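Local coordinates for putative cell surface protein (Streptococcus pyogenes, PDB 4OFQ), which is a cell-surface adhesin of the antigen I/II family whose C-terminal region, two beta-sandwich domains with a bound calcium ion, probably takes part in attachment of the bacterium, at residues Asp29-Leu34 / Pro227-Tyr232. Sequence-based numbering, arbitrary orientation.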
loop_
_atom_site.group_PDB
_atom_site.type_symbol
_atom_site.label_atom_id
_atom_site.label_comp_id
_atom_site.label_asym_id
_atom_site.label_seq_id
_atom_site.Cartn_x
_atom_site.Cartn_y
_atom_site.Cartn_z
ATOM N N ASP A 29 -4.073 -9.547 -5.421
ATOM C CA ASP A 29 -3.431 -9.328 -6.705
ATOM C C ASP A 29 -4.369 -8.459 -7.540
ATOM O O ASP A 29 -5.572 -8.741 -7.633
ATOM C CB ASP A 29 -3.198 -10.672 -7.402
ATOM C CG ASP A 29 -2.196 -10.588 -8.552
ATOM O OD1 ASP A 29 -1.738 -9.476 -8.904
ATOM O OD2 ASP A 29 -1.871 -11.653 -9.119
ATOM N N GLY A 30 -3.830 -7.391 -8.118
ATOM C CA GLY A 30 -4.605 -6.518 -8.980
ATOM C C GLY A 30 -5.329 -5.393 -8.256
ATOM O O GLY A 30 -6.004 -4.588 -8.897
ATOM N N LYS A 31 -5.201 -5.329 -6.930
ATOM C CA LYS A 31 -5.950 -4.338 -6.135
ATOM C C LYS A 31 -5.100 -3.135 -5.748
ATOM O O LYS A 31 -3.870 -3.215 -5.730
ATOM C CB LYS A 31 -6.502 -4.967 -4.857
ATOM C CG LYS A 31 -7.232 -6.265 -5.077
ATOM C CD LYS A 31 -8.439 -6.059 -5.950
ATOM C CE LYS A 31 -9.191 -7.363 -6.142
ATOM N NZ LYS A 31 -9.803 -7.879 -4.884
ATOM N N SER A 32 -5.755 -2.025 -5.411
ATOM C CA SER A 32 -5.016 -0.837 -5.011
ATOM C C SER A 32 -4.603 -0.892 -3.531
ATOM O O SER A 32 -5.259 -1.547 -2.690
ATOM C CB SER A 32 -5.810 0.441 -5.318
ATOM O OG SER A 32 -7.045 0.441 -4.633
ATOM N N VAL A 33 -3.504 -0.212 -3.227
ATOM C CA VAL A 33 -2.956 -0.157 -1.875
ATOM C C VAL A 33 -2.615 1.295 -1.570
ATOM O O VAL A 33 -2.775 2.160 -2.428
ATOM C CB VAL A 33 -1.686 -1.031 -1.737
ATOM C CG1 VAL A 33 -2.016 -2.487 -2.038
ATOM C CG2 VAL A 33 -0.561 -0.510 -2.677
ATOM N N LEU A 34 -2.142 1.554 -0.352
ATOM C CA LEU A 34 -1.844 2.905 0.121
ATOM C C LEU A 34 -0.328 3.081 0.294
ATOM O O LEU A 34 0.399 2.088 0.381
ATOM C CB LEU A 34 -2.587 3.155 1.448
ATOM C CG LEU A 34 -4.112 3.057 1.319
ATOM C CD1 LEU A 34 -4.796 3.142 2.681
ATOM C CD2 LEU A 34 -4.608 4.173 0.409
ATOM N N PRO A 227 -11.344 4.327 -3.313
ATOM C CA PRO A 227 -11.886 3.655 -4.496
ATOM C C PRO A 227 -12.254 2.215 -4.231
ATOM O O PRO A 227 -11.756 1.622 -3.262
ATOM C CB PRO A 227 -10.710 3.693 -5.475
ATOM C CG PRO A 227 -9.507 3.565 -4.565
ATOM C CD PRO A 227 -9.868 4.402 -3.347
ATOM N N THR A 228 -13.097 1.655 -5.096
ATOM C CA THR A 228 -13.427 0.241 -5.022
ATOM C C THR A 228 -12.293 -0.563 -5.635
ATOM O O THR A 228 -11.377 0.008 -6.228
ATOM C CB THR A 228 -14.749 -0.097 -5.742
ATOM O OG1 THR A 228 -14.634 0.238 -7.128
ATOM C CG2 THR A 228 -15.900 0.684 -5.138
ATOM N N ASN A 229 -12.367 -1.883 -5.484
ATOM C CA ASN A 229 -11.291 -2.781 -5.906
ATOM C C ASN A 229 -9.960 -2.436 -5.221
ATOM O O ASN A 229 -8.890 -2.427 -5.839
ATOM C CB ASN A 229 -11.162 -2.810 -7.432
ATOM C CG ASN A 229 -10.578 -4.117 -7.946
ATOM O OD1 ASN A 229 -9.646 -4.116 -8.745
ATOM N ND2 ASN A 229 -11.122 -5.239 -7.480
ATOM N N ARG A 230 -10.059 -2.132 -3.933
ATOM C CA ARG A 230 -8.901 -1.868 -3.100
ATOM C C ARG A 230 -8.559 -3.142 -2.316
ATOM O O ARG A 230 -9.393 -4.051 -2.195
ATOM C CB ARG A 230 -9.205 -0.714 -2.145
ATOM C CG ARG A 230 -10.416 -0.991 -1.262
ATOM C CD ARG A 230 -10.635 0.133 -0.306
ATOM N NE ARG A 230 -11.766 -0.092 0.578
ATOM C CZ ARG A 230 -13.003 0.305 0.316
ATOM N NH1 ARG A 230 -13.273 0.938 -0.824
ATOM N NH2 ARG A 230 -13.966 0.064 1.195
ATOM N N GLY A 231 -7.336 -3.216 -1.796
ATOM C CA GLY A 231 -6.894 -4.386 -1.055
ATOM C C GLY A 231 -6.892 -4.216 0.460
ATOM O O GLY A 231 -6.180 -4.934 1.178
ATOM N N TYR A 232 -7.707 -3.290 0.954
ATOM C CA TYR A 232 -7.705 -2.956 2.373
ATOM C C TYR A 232 -9.072 -2.465 2.830
ATOM O O TYR A 232 -9.869 -1.965 2.034
ATOM C CB TYR A 232 -6.680 -1.852 2.663
ATOM C CG TYR A 232 -6.897 -0.610 1.823
ATOM C CD1 TYR A 232 -6.310 -0.491 0.566
ATOM C CD2 TYR A 232 -7.692 0.433 2.280
ATOM C CE1 TYR A 232 -6.508 0.621 -0.212
ATOM C CE2 TYR A 232 -7.892 1.551 1.515
ATOM C CZ TYR A 232 -7.303 1.647 0.272
ATOM O OH TYR A 232 -7.520 2.762 -0.498
HETATM O O HOH W 1 -7.936 -5.459 -10.431
HETATM O O HOH W 2 -11.690 -5.607 -3.435
HETATM O O HOH W 3 -10.073 -6.860 -2.060
HETATM O O HOH W 4 -6.499 2.484 -2.882
HETATM O O HOH W 5 -8.813 0.827 -6.730
#
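Gly-30 meets Asn-229 through a single water, which donates to both Gly-30 O and Asn-229 OD1. Next along, Lys-31 lays its aliphatic chain across the Asn-229 amide at about a right angle, Lys-31 CD and CE each 3.2 Å from Asn-229 ND2. Two waters, each accepting from Lys-31 NZ and donating to Arg-230 O, bridge the ammonium to that carbonyl side by side. Ser-32 carries both direct hydrogen bonds, forming a single beta bridge with Arg-230: its N donates to Asn-229 O (3.2 Å), on a lone pair, and its O accepts from Gly-231 N (2.8 Å). Ser-32 OG, held between its own backbone N and carbonyl carbon (chi1 60°), lies 3.3 Å from Arg-230 CA, and separate waters link it to Thr-228 O and to Tyr-232 OH. Leu-34 closes the contact over one face of the Tyr-232 ring, CD1 3.9 Å from the ring centroid in a CH-pi contact; Arg-230 CD covers the opposite face, while the guanidinium NH1 bonds to Pro-227 O and Ser-306 O. The contact thus joins the two beta-sandwich halves of the chain: strand 32-33, an outermost strand of its mixed sheet, pairs in parallel with strand 177-188 and meets the loop connecting strands 216-222 and 237-242.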